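Dye type peroxidase A (Streptomyces lividans 1326, PDB 6GZW) is a haem-containing dye-decolourising peroxidase that probably uses hydrogen peroxide to oxidise dyes and other substrates. Local coordinates at residues G246-S256 with A261-K271; A175-D183 with R227-E235. All coordinates share one frame; numbering follows the deposited sequence.

Contact 1: residues G246-S256 with A261-K271; sequences GRRKSDGAPLS and ATESTEMDLEK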
loop_
_atom_site.group_PDB
_atom_site.type_symbol
_atom_site.label_atom_id
_atom_site.label_comp_id
_atom_site.label_asym_id
_atom_site.label_seq_id
_atom_site.Cartn_x
_atom_site.Cartn_y
_atom_site.Cartn_z
ATOM N N GLY A 246 -20.171 17.921 -10.399
ATOM C CA GLY A 246 -20.213 19.337 -10.802
ATOM C C GLY A 246 -18.880 19.933 -11.240
ATOM O O GLY A 246 -18.748 21.162 -11.436
ATOM N N ARG A 247 -17.878 19.064 -11.424
ATOM C CA ARG A 247 -16.566 19.444 -11.894
ATOM C C ARG A 247 -16.080 18.410 -12.911
ATOM O O ARG A 247 -16.462 17.244 -12.861
ATOM C CB ARG A 247 -15.561 19.505 -10.741
ATOM C CG ARG A 247 -15.760 20.696 -9.835
ATOM C CD ARG A 247 -14.887 20.681 -8.597
ATOM N NE ARG A 247 -15.065 21.887 -7.774
ATOM C CZ ARG A 247 -14.520 23.082 -8.041
ATOM N NH1 ARG A 247 -13.768 23.275 -9.111
ATOM N NH2 ARG A 247 -14.720 24.109 -7.191
ATOM N N ARG A 248 -15.263 18.857 -13.853
ATOM C CA ARG A 248 -14.747 18.017 -14.904
ATOM C C ARG A 248 -13.678 17.073 -14.366
ATOM O O ARG A 248 -12.891 17.438 -13.486
ATOM C CB ARG A 248 -14.126 18.868 -16.016
ATOM C CG ARG A 248 -15.089 19.864 -16.647
ATOM C CD ARG A 248 -14.596 20.345 -18.005
ATOM N NE ARG A 248 -13.461 21.278 -17.932
ATOM C CZ ARG A 248 -13.513 22.591 -18.187
ATOM N NH1 ARG A 248 -14.666 23.195 -18.513
ATOM N NH2 ARG A 248 -12.396 23.320 -18.124
ATOM N N LYS A 249 -13.624 15.876 -14.932
ATOM C CA LYS A 249 -12.614 14.888 -14.541
ATOM C C LYS A 249 -11.245 15.256 -15.097
ATOM O O LYS A 249 -10.230 15.036 -14.416
ATOM C CB LYS A 249 -13.004 13.475 -14.987
ATOM C CG LYS A 249 -14.302 12.975 -14.368
ATOM C CD LYS A 249 -14.514 11.470 -14.545
ATOM C CE LYS A 249 -13.780 10.651 -13.509
ATOM N NZ LYS A 249 -13.816 9.214 -13.852
ATOM N N SER A 250 -11.196 15.795 -16.313
ATOM C CA SER A 250 -9.901 16.077 -16.946
ATOM C C SER A 250 -9.029 17.034 -16.106
ATOM O O SER A 250 -7.852 16.775 -15.859
ATOM C CB SER A 250 -10.099 16.641 -18.358
ATOM O OG SER A 250 -10.971 17.755 -18.341
ATOM N N ASP A 251 -9.629 18.150 -15.706
ATOM C CA ASP A 251 -8.883 19.268 -15.094
ATOM C C ASP A 251 -9.466 19.794 -13.785
ATOM O O ASP A 251 -8.905 20.716 -13.193
ATOM C CB ASP A 251 -8.744 20.400 -16.123
ATOM C CG ASP A 251 -10.081 21.045 -16.501
ATOM O OD1 ASP A 251 -11.156 20.620 -16.032
ATOM O OD2 ASP A 251 -10.065 21.998 -17.312
ATOM N N GLY A 252 -10.574 19.214 -13.327
ATOM C CA GLY A 252 -11.210 19.646 -12.084
ATOM C C GLY A 252 -11.931 20.966 -12.125
ATOM O O GLY A 252 -12.361 21.451 -11.090
ATOM N N ALA A 253 -12.154 21.521 -13.314
ATOM C CA ALA A 253 -12.835 22.827 -13.421
ATOM C C ALA A 253 -14.326 22.671 -13.128
ATOM O O ALA A 253 -14.920 21.632 -13.413
ATOM C CB ALA A 253 -12.651 23.391 -14.815
ATOM N N PRO A 254 -14.959 23.732 -12.583
ATOM C CA PRO A 254 -16.411 23.699 -12.470
ATOM C C PRO A 254 -17.045 23.555 -13.841
ATOM O O PRO A 254 -16.490 24.072 -14.827
ATOM C CB PRO A 254 -16.766 25.061 -11.847
ATOM C CG PRO A 254 -15.575 25.909 -12.053
ATOM C CD PRO A 254 -14.377 25.002 -12.128
ATOM N N LEU A 255 -18.154 22.820 -13.922
ATOM C CA LEU A 255 -18.828 22.605 -15.210
ATOM C C LEU A 255 -19.309 23.932 -15.822
ATOM O O LEU A 255 -19.446 24.040 -17.026
ATOM C CB LEU A 255 -20.021 21.645 -15.090
ATOM C CG LEU A 255 -19.773 20.207 -14.663
ATOM C CD1 LEU A 255 -21.084 19.412 -14.769
ATOM C CD2 LEU A 255 -18.688 19.612 -15.520
ATOM N N SER A 256 -19.538 24.918 -14.974
ATOM C CA SER A 256 -19.876 26.280 -15.402
ATOM C C SER A 256 -18.742 27.005 -16.115
ATOM O O SER A 256 -18.960 28.052 -16.709
ATOM C CB SER A 256 -20.310 27.100 -14.194
ATOM O OG SER A 256 -19.296 27.134 -13.167
ATOM N N ALA A 261 -11.254 27.451 -18.432
ATOM C CA ALA A 261 -11.353 27.341 -16.978
ATOM C C ALA A 261 -10.447 26.218 -16.499
ATOM O O ALA A 261 -10.227 25.251 -17.221
ATOM C CB ALA A 261 -12.783 27.054 -16.565
ATOM N N THR A 262 -9.967 26.348 -15.273
ATOM C CA THR A 262 -9.184 25.309 -14.589
ATOM C C THR A 262 -9.822 25.010 -13.238
ATOM O O THR A 262 -10.846 25.575 -12.889
ATOM C CB THR A 262 -7.734 25.796 -14.404
ATOM O OG1 THR A 262 -7.699 26.912 -13.500
ATOM C CG2 THR A 262 -7.136 26.201 -15.766
ATOM N N GLU A 263 -9.198 24.129 -12.445
ATOM C CA GLU A 263 -9.746 23.762 -11.150
ATOM C C GLU A 263 -10.028 24.951 -10.217
ATOM O O GLU A 263 -11.010 24.912 -9.476
ATOM C CB GLU A 263 -8.833 22.728 -10.445
ATOM C CG GLU A 263 -7.526 23.309 -9.956
ATOM C CD GLU A 263 -6.611 22.295 -9.279
ATOM O OE1 GLU A 263 -7.083 21.472 -8.464
ATOM O OE2 GLU A 263 -5.391 22.397 -9.533
ATOM N N SER A 264 -9.216 26.011 -10.293
ATOM C CA SER A 264 -9.353 27.177 -9.421
ATOM C C SER A 264 -10.385 28.175 -9.899
ATOM O O SER A 264 -10.721 29.080 -9.163
ATOM C CB SER A 264 -8.012 27.913 -9.290
ATOM O OG SER A 264 -7.564 28.403 -10.556
ATOM N N THR A 265 -10.867 28.038 -11.124
ATOM C CA THR A 265 -11.870 28.964 -11.633
ATOM C C THR A 265 -13.096 28.930 -10.713
ATOM O O THR A 265 -13.584 27.854 -10.315
ATOM C CB THR A 265 -12.259 28.592 -13.060
ATOM O OG1 THR A 265 -11.133 28.767 -13.918
ATOM C CG2 THR A 265 -13.429 29.476 -13.587
ATOM N N GLU A 266 -13.612 30.101 -10.363
ATOM C CA GLU A 266 -14.734 30.160 -9.424
ATOM C C GLU A 266 -15.993 29.558 -10.079
ATOM O O GLU A 266 -16.297 29.821 -11.265
ATOM C CB GLU A 266 -15.007 31.615 -8.990
ATOM C CG GLU A 266 -13.994 32.199 -8.004
ATOM C CD GLU A 266 -13.993 31.530 -6.650
ATOM O OE1 GLU A 266 -15.013 30.916 -6.248
ATOM O OE2 GLU A 266 -12.951 31.616 -5.983
ATOM N N MET A 267 -16.707 28.729 -9.325
ATOM C CA MET A 267 -17.940 28.081 -9.786
ATOM C C MET A 267 -19.056 29.125 -9.877
ATOM O O MET A 267 -19.156 29.992 -9.009
ATOM C CB MET A 267 -18.359 27.001 -8.794
ATOM C CG MET A 267 -19.460 26.079 -9.276
ATOM S SD MET A 267 -19.908 24.828 -8.028
ATOM C CE MET A 267 -18.700 23.580 -8.496
ATOM N N ASP A 268 -19.859 29.042 -10.937
ATOM C CA ASP A 268 -21.034 29.882 -11.074
ATOM C C ASP A 268 -22.271 29.005 -10.802
ATOM O O ASP A 268 -22.645 28.161 -11.607
ATOM C CB ASP A 268 -21.067 30.495 -12.473
ATOM C CG ASP A 268 -22.223 31.451 -12.666
ATOM O OD1 ASP A 268 -23.224 31.359 -11.936
ATOM O OD2 ASP A 268 -22.126 32.278 -13.590
ATOM N N LEU A 269 -22.877 29.235 -9.649
ATOM C CA LEU A 269 -23.969 28.422 -9.130
ATOM C C LEU A 269 -25.319 28.761 -9.768
ATOM O O LEU A 269 -26.283 28.019 -9.588
ATOM C CB LEU A 269 -24.066 28.603 -7.632
ATOM C CG LEU A 269 -22.842 28.147 -6.833
ATOM C CD1 LEU A 269 -22.882 28.706 -5.415
ATOM C CD2 LEU A 269 -22.773 26.642 -6.800
ATOM N N GLU A 270 -25.399 29.890 -10.466
ATOM C CA GLU A 270 -26.660 30.303 -11.119
ATOM C C GLU A 270 -26.702 30.031 -12.624
ATOM O O GLU A 270 -27.788 30.104 -13.228
ATOM C CB GLU A 270 -26.952 31.789 -10.835
ATOM C CG GLU A 270 -27.496 32.087 -9.437
ATOM C CD GLU A 270 -26.454 32.039 -8.339
ATOM O OE1 GLU A 270 -25.398 32.687 -8.486
ATOM O OE2 GLU A 270 -26.701 31.366 -7.309
ATOM N N LYS A 271 -25.564 29.708 -13.235
ATOM C CA LYS A 271 -25.471 29.580 -14.692
ATOM C C LYS A 271 -26.348 28.461 -15.203
ATOM O O LYS A 271 -26.316 27.337 -14.674
ATOM C CB LYS A 271 -24.051 29.318 -15.149
ATOM C CG LYS A 271 -23.865 29.453 -16.649
ATOM C CD LYS A 271 -22.392 29.392 -17.019
ATOM C CE LYS A 271 -22.167 29.582 -18.503
ATOM N NZ LYS A 271 -20.868 28.991 -18.919
HETATM O O HOH W 1 -13.610 26.702 -7.719
HETATM O O HOH W 2 -6.994 22.602 -13.570
HETATM O O HOH W 3 -20.196 26.025 -18.777
HETATM O O HOH W 4 -17.342 28.867 -13.639
#
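With chi1 at 57°, OG of Ser256 stands between its own backbone N and carbonyl carbon and receives a nearly straight bond from Asp268 N, 3.0 Å from Ser256 OG. Met267 instead turns its CG anti to the backbone N (chi1 -169°), which lays CG against Pro254 CB at 3.9 Å. A bend at the CG-SD bond then sets CE over one face of the Arg247 guanidinium, 4.1 Å from Arg247 NE. At the edge of that group, Arg247 NH1 bonds in plane to Gly252 O at 3.0 Å, while a water joins NH2 to Thr265 O; NH1 also gives a weak bond to Glu263 O. Both segments are irregular parts of the loop between helices 238-245 and 285-288, and Arg247 belongs to the haem pocket. An Asx turn shapes the first of them: Asp251 OD1 accepts from Ala253 N and Arg248 NE on opposite faces of the carboxylate. Arg248 NH2 completes a side-on salt bridge through the syn lone pair of Asp251 OD2, 2.8 Å away. Above the rim of this guanidinium sits Ala253 CB, itself 4.1 Å from Ala261 CB. Farther along, extended Lys271 brings NZ to within 3.1 Å of Ser256 O.

Contact 2: residues A175-D183 with R227-E235; sequences ARNLMGQVD and RMLLDDWEE. With HEM (protoporphyrin IX containing Fe), chain C.
The carbonyl oxygen of Met179 is gripped from two directions, by the indole of Trp233 and by the ammonium group of Lys249. Trp233 NE1 lies 3.1 Å from Met179 O, in the carbonyl plane and on a lone pair, with an N-H...O angle of 152°. The same methionine covers one face of the indole. Its CG, anti to the carbonyl carbon, stands 3.7 Å from the centroid of the Trp233 five-membered ring in a CH-pi contact. The chain beyond CG is extended and carries Met179 SD over the six-membered ring, 4.3 Å from its centroid and only 12° off the normal, a Met-aromatic contact. Gln181 comes obliquely to the benzo part, its NE2 3.2 Å from Trp233 CZ2 and its amide plane 83° from the ring. Met228 runs obliquely past the side chains of Asn177 and Met179, with SD 3.8 Å from Leu178 CB and CE 3.7 Å from haem CMB.

Asn177 fixes the haem-facing groups: its ND2 donates in the amide plane to Asp183 OD2 at 2.9 Å and to Gln181 OE1 at 3.0 Å. Residues from Gly180 to Gly184 form the GXXDG motif of dye-decolourising peroxidases, and Asp183, salt-bridged to Arg301, lies on the side of the haem where a water is bound to the iron. Two waters lie between Leu178 O and Glu234 OE2, while Glu234 OE1 pairs with Arg143 of the second subunit. The contact thus wedges the haem loop against the end of strand 219-228 and the short helix 230-233; helix 238-245 packs on Trp233 and Gln181, strand 300-310 touches Leu178, and strand 350-360 touches Met179.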
loop_
_atom_site.group_PDB
_atom_site.type_symbol
_atom_site.label_atom_id
_atom_site.label_comp_id
_atom_site.label_asym_id
_atom_site.label_seq_id
_atom_site.Cartn_x
_atom_site.Cartn_y
_atom_site.Cartn_z
ATOM N N ALA A 175 -4.313 16.002 -6.036
ATOM C CA ALA A 175 -4.478 14.546 -5.994
ATOM C C ALA A 175 -5.712 14.070 -6.770
ATOM O O ALA A 175 -6.601 14.846 -7.073
ATOM C CB ALA A 175 -4.589 14.116 -4.539
ATOM N N ARG A 176 -5.749 12.788 -7.084
ATOM C CA ARG A 176 -6.933 12.119 -7.563
ATOM C C ARG A 176 -7.357 11.043 -6.583
ATOM O O ARG A 176 -6.554 10.595 -5.732
ATOM C CB ARG A 176 -6.700 11.533 -8.953
ATOM C CG ARG A 176 -6.603 12.606 -10.029
ATOM C CD ARG A 176 -6.452 12.025 -11.430
ATOM N NE ARG A 176 -6.284 13.113 -12.387
ATOM C CZ ARG A 176 -7.278 13.740 -13.005
ATOM N NH1 ARG A 176 -8.537 13.327 -12.902
ATOM N NH2 ARG A 176 -6.990 14.742 -13.825
ATOM N N ASN A 177 -8.605 10.588 -6.716
ATOM C CA ASN A 177 -9.146 9.485 -5.925
ATOM C C ASN A 177 -9.468 8.302 -6.877
ATOM O O ASN A 177 -9.245 8.388 -8.100
ATOM C CB ASN A 177 -10.337 9.953 -5.089
ATOM C CG ASN A 177 -11.492 10.409 -5.950
ATOM O OD1 ASN A 177 -11.684 9.872 -7.039
ATOM N ND2 ASN A 177 -12.262 11.400 -5.481
ATOM N N LEU A 178 -10.005 7.214 -6.331
ATOM C CA LEU A 178 -10.190 6.004 -7.138
ATOM C C LEU A 178 -11.439 6.081 -8.027
ATOM O O LEU A 178 -11.663 5.212 -8.844
ATOM C CB LEU A 178 -10.199 4.776 -6.246
ATOM C CG LEU A 178 -8.937 4.485 -5.387
ATOM C CD1 LEU A 178 -9.102 3.125 -4.704
ATOM C CD2 LEU A 178 -7.726 4.547 -6.288
ATOM N N MET A 179 -12.255 7.117 -7.882
ATOM C CA MET A 179 -13.266 7.441 -8.905
ATOM C C MET A 179 -12.675 8.229 -10.083
ATOM O O MET A 179 -13.402 8.548 -11.061
ATOM C CB MET A 179 -14.436 8.204 -8.243
ATOM C CG MET A 179 -15.410 7.267 -7.528
ATOM S SD MET A 179 -16.609 8.206 -6.577
ATOM C CE MET A 179 -17.916 7.008 -6.511
ATOM N N GLY A 180 -11.391 8.580 -10.009
ATOM C CA GLY A 180 -10.721 9.296 -11.081
ATOM C C GLY A 180 -10.934 10.805 -11.052
ATOM O O GLY A 180 -10.493 11.512 -11.959
ATOM N N GLN A 181 -11.528 11.284 -9.976
ATOM C CA GLN A 181 -11.756 12.708 -9.806
ATOM C C GLN A 181 -10.524 13.461 -9.297
ATOM O O GLN A 181 -9.786 12.947 -8.462
ATOM C CB GLN A 181 -12.919 12.936 -8.832
ATOM C CG GLN A 181 -14.247 12.382 -9.318
ATOM C CD GLN A 181 -15.155 11.781 -8.244
ATOM O OE1 GLN A 181 -14.781 11.702 -7.063
ATOM N NE2 GLN A 181 -16.335 11.305 -8.667
ATOM N N VAL A 182 -10.362 14.712 -9.724
ATOM C CA VAL A 182 -9.496 15.647 -9.029
ATOM C C VAL A 182 -10.101 15.845 -7.641
ATOM O O VAL A 182 -11.285 16.151 -7.517
ATOM C CB VAL A 182 -9.373 16.987 -9.781
ATOM C CG1 VAL A 182 -8.541 17.993 -8.996
ATOM C CG2 VAL A 182 -8.775 16.780 -11.167
ATOM N N ASP A 183 -9.310 15.659 -6.591
ATOM C CA ASP A 183 -9.834 15.691 -5.225
ATOM C C ASP A 183 -8.866 16.486 -4.321
ATOM O O ASP A 183 -7.724 16.068 -4.073
ATOM C CB ASP A 183 -10.034 14.251 -4.709
ATOM C CG ASP A 183 -10.894 14.166 -3.461
ATOM O OD1 ASP A 183 -10.967 15.160 -2.688
ATOM O OD2 ASP A 183 -11.550 13.115 -3.238
ATOM N N ARG A 227 -16.584 3.138 1.063
ATOM C CA ARG A 227 -16.363 2.274 -0.056
ATOM C C ARG A 227 -16.904 2.931 -1.291
ATOM O O ARG A 227 -17.960 3.559 -1.260
ATOM C CB ARG A 227 -17.042 0.915 0.144
ATOM C CG ARG A 227 -16.826 -0.048 -1.022
ATOM C CD ARG A 227 -17.003 -1.492 -0.605
ATOM N NE ARG A 227 -18.391 -1.820 -0.257
ATOM C CZ ARG A 227 -19.313 -2.222 -1.120
ATOM N NH1 ARG A 227 -19.063 -2.308 -2.419
ATOM N NH2 ARG A 227 -20.520 -2.540 -0.668
ATOM N N MET A 228 -16.151 2.868 -2.363
ATOM C CA MET A 228 -16.656 3.338 -3.635
ATOM C C MET A 228 -17.291 2.182 -4.382
ATOM O O MET A 228 -16.685 1.164 -4.559
ATOM C CB MET A 228 -15.555 3.970 -4.467
ATOM C CG MET A 228 -15.045 5.287 -3.904
ATOM S SD MET A 228 -13.466 5.741 -4.639
ATOM C CE MET A 228 -13.474 7.476 -4.231
ATOM N N LEU A 229 -18.513 2.369 -4.871
ATOM C CA LEU A 229 -19.215 1.337 -5.629
ATOM C C LEU A 229 -18.734 1.443 -7.069
ATOM O O LEU A 229 -19.473 1.809 -7.981
ATOM C CB LEU A 229 -20.751 1.516 -5.519
ATOM C CG LEU A 229 -21.291 1.454 -4.081
ATOM C CD1 LEU A 229 -22.810 1.480 -4.077
ATOM C CD2 LEU A 229 -20.805 0.251 -3.306
ATOM N N LEU A 230 -17.494 0.999 -7.265
ATOM C CA LEU A 230 -16.814 1.164 -8.540
ATOM C C LEU A 230 -17.478 0.380 -9.677
ATOM O O LEU A 230 -17.469 0.819 -10.839
ATOM C CB LEU A 230 -15.341 0.753 -8.399
ATOM C CG LEU A 230 -14.480 1.617 -7.477
ATOM C CD1 LEU A 230 -13.087 1.041 -7.418
ATOM C CD2 LEU A 230 -14.429 3.083 -7.933
ATOM N N ASP A 231 -18.079 -0.771 -9.340
ATOM C CA ASP A 231 -18.774 -1.590 -10.358
ATOM C C ASP A 231 -19.916 -0.782 -10.979
ATOM O O ASP A 231 -20.135 -0.856 -12.179
ATOM C CB ASP A 231 -19.304 -2.914 -9.776
ATOM C CG ASP A 231 -18.206 -3.930 -9.487
ATOM O OD1 ASP A 231 -17.074 -3.758 -9.974
ATOM O OD2 ASP A 231 -18.483 -4.914 -8.759
ATOM N N ASP A 232 -20.636 0.002 -10.173
ATOM C CA ASP A 232 -21.709 0.835 -10.721
ATOM C C ASP A 232 -21.155 2.128 -11.282
ATOM O O ASP A 232 -21.590 2.591 -12.329
ATOM C CB ASP A 232 -22.742 1.178 -9.641
ATOM C CG ASP A 232 -23.400 -0.047 -9.042
ATOM O OD1 ASP A 232 -23.673 -1.029 -9.751
ATOM O OD2 ASP A 232 -23.606 -0.029 -7.826
ATOM N N TRP A 233 -20.212 2.745 -10.570
ATOM C CA TRP A 233 -19.642 4.041 -11.005
ATOM C C TRP A 233 -19.036 3.977 -12.408
ATOM O O TRP A 233 -19.207 4.876 -13.229
ATOM C CB TRP A 233 -18.576 4.491 -9.991
ATOM C CG TRP A 233 -17.831 5.710 -10.376
ATOM C CD1 TRP A 233 -16.536 5.792 -10.804
ATOM C CD2 TRP A 233 -18.332 7.054 -10.348
ATOM N NE1 TRP A 233 -16.191 7.102 -11.041
ATOM C CE2 TRP A 233 -17.270 7.904 -10.783
ATOM C CE3 TRP A 233 -19.552 7.626 -9.987
ATOM C CZ2 TRP A 233 -17.409 9.289 -10.898
ATOM C CZ3 TRP A 233 -19.686 9.061 -10.111
ATOM C CH2 TRP A 233 -18.616 9.845 -10.546
ATOM N N GLU A 234 -18.305 2.903 -12.665
ATOM C CA GLU A 234 -17.558 2.760 -13.925
ATOM C C GLU A 234 -18.423 2.306 -15.075
ATOM O O GLU A 234 -17.936 2.179 -16.187
ATOM C CB GLU A 234 -16.338 1.854 -13.699
ATOM C CG GLU A 234 -15.382 2.535 -12.728
ATOM C CD GLU A 234 -14.269 1.680 -12.178
ATOM O OE1 GLU A 234 -14.171 0.491 -12.524
ATOM O OE2 GLU A 234 -13.467 2.221 -11.367
ATOM N N GLU A 235 -19.724 2.136 -14.830
ATOM C CA GLU A 235 -20.670 1.929 -15.931
ATOM C C GLU A 235 -21.351 3.236 -16.362
ATOM O O GLU A 235 -22.193 3.217 -17.244
ATOM C CB GLU A 235 -21.699 0.863 -15.531
ATOM C CG GLU A 235 -21.088 -0.526 -15.386
ATOM C CD GLU A 235 -20.677 -1.162 -16.706
ATOM O OE1 GLU A 235 -21.452 -1.133 -17.685
ATOM O OE2 GLU A 235 -19.568 -1.720 -16.790
HETATM C CHA HEM C . -15.291 18.390 -2.691
HETATM C CHB HEM C . -15.229 13.719 -3.962
HETATM C CHC HEM C . -17.043 12.577 0.397
HETATM C CHD HEM C . -17.094 17.224 1.644
HETATM C C1A HEM C . -15.120 17.235 -3.409
HETATM C C2A HEM C . -14.671 17.184 -4.762
HETATM C C3A HEM C . -14.662 15.871 -5.105
HETATM C C4A HEM C . -15.109 15.112 -3.975
HETATM C CMA HEM C . -14.235 15.262 -6.419
HETATM C CAA HEM C . -14.292 18.357 -5.657
HETATM C CBA HEM C . -12.838 18.801 -5.639
HETATM C CGA HEM C . -12.469 19.421 -4.333
HETATM O O1A HEM C . -12.710 20.629 -4.064
HETATM O O2A HEM C . -11.914 18.712 -3.445
HETATM C C1B HEM C . -15.703 12.992 -2.855
HETATM C C2B HEM C . -15.773 11.569 -2.801
HETATM C C3B HEM C . -16.285 11.212 -1.593
HETATM C C4B HEM C . -16.521 12.500 -0.871
HETATM C CMB HEM C . -15.397 10.637 -3.912
HETATM C CAB HEM C . -16.479 9.870 -1.004
HETATM C CBB HEM C . -15.781 8.800 -1.345
HETATM C C1C HEM C . -17.266 13.734 1.110
HETATM C C2C HEM C . -17.808 13.783 2.420
HETATM C C3C HEM C . -17.838 15.122 2.771
HETATM C C4C HEM C . -17.275 15.866 1.673
HETATM C CMC HEM C . -18.293 12.640 3.258
HETATM C CAC HEM C . -18.363 15.774 3.995
HETATM C CBC HEM C . -19.279 15.293 4.849
HETATM C C1D HEM C . -16.531 17.873 0.538
HETATM C C2D HEM C . -16.294 19.328 0.589
HETATM C C3D HEM C . -15.795 19.666 -0.615
HETATM C C4D HEM C . -15.734 18.391 -1.387
HETATM C CMD HEM C . -16.527 20.260 1.774
HETATM C CAD HEM C . -15.397 21.067 -1.051
HETATM C CBD HEM C . -16.593 21.880 -1.557
HETATM C CGD HEM C . -16.172 23.273 -1.907
HETATM O O1D HEM C . -15.864 23.569 -3.096
HETATM O O2D HEM C . -16.104 24.128 -1.001
HETATM N NA HEM C . -15.481 15.971 -2.966
HETATM N NB HEM C . -16.179 13.487 -1.706
HETATM N NC HEM C . -17.008 14.983 0.650
HETATM N ND HEM C . -16.275 17.365 -0.680
HETATM FE FE HEM C . -16.255 15.499 -1.190
HETATM O O HOH W 5 -11.026 2.661 -10.185
HETATM O O HOH W 6 -13.384 4.866 -11.292
HETATM O O HOH W 7 -14.445 15.263 -0.417
#

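From the N terminus, the chain leaves strand 153-162, passes through the haem-binding loop 175-183 and returns as strand 219-228 and helix 230-233, where contact 2 closes a loop of 43 intervening residues. Helix 238-245 then leads directly into contact 1, a local closure round only four residues. The two are in series, neither nested nor crossed, yet they meet in space: Arg176 of contact 2 probably bonds through its guanidinium to the carbonyl oxygens of Lys249 and Ser250, and Val182 packs on Gly252. Together they tie the loop before helix 285-288 to the haem loop and the sheet, and both touch the second subunit.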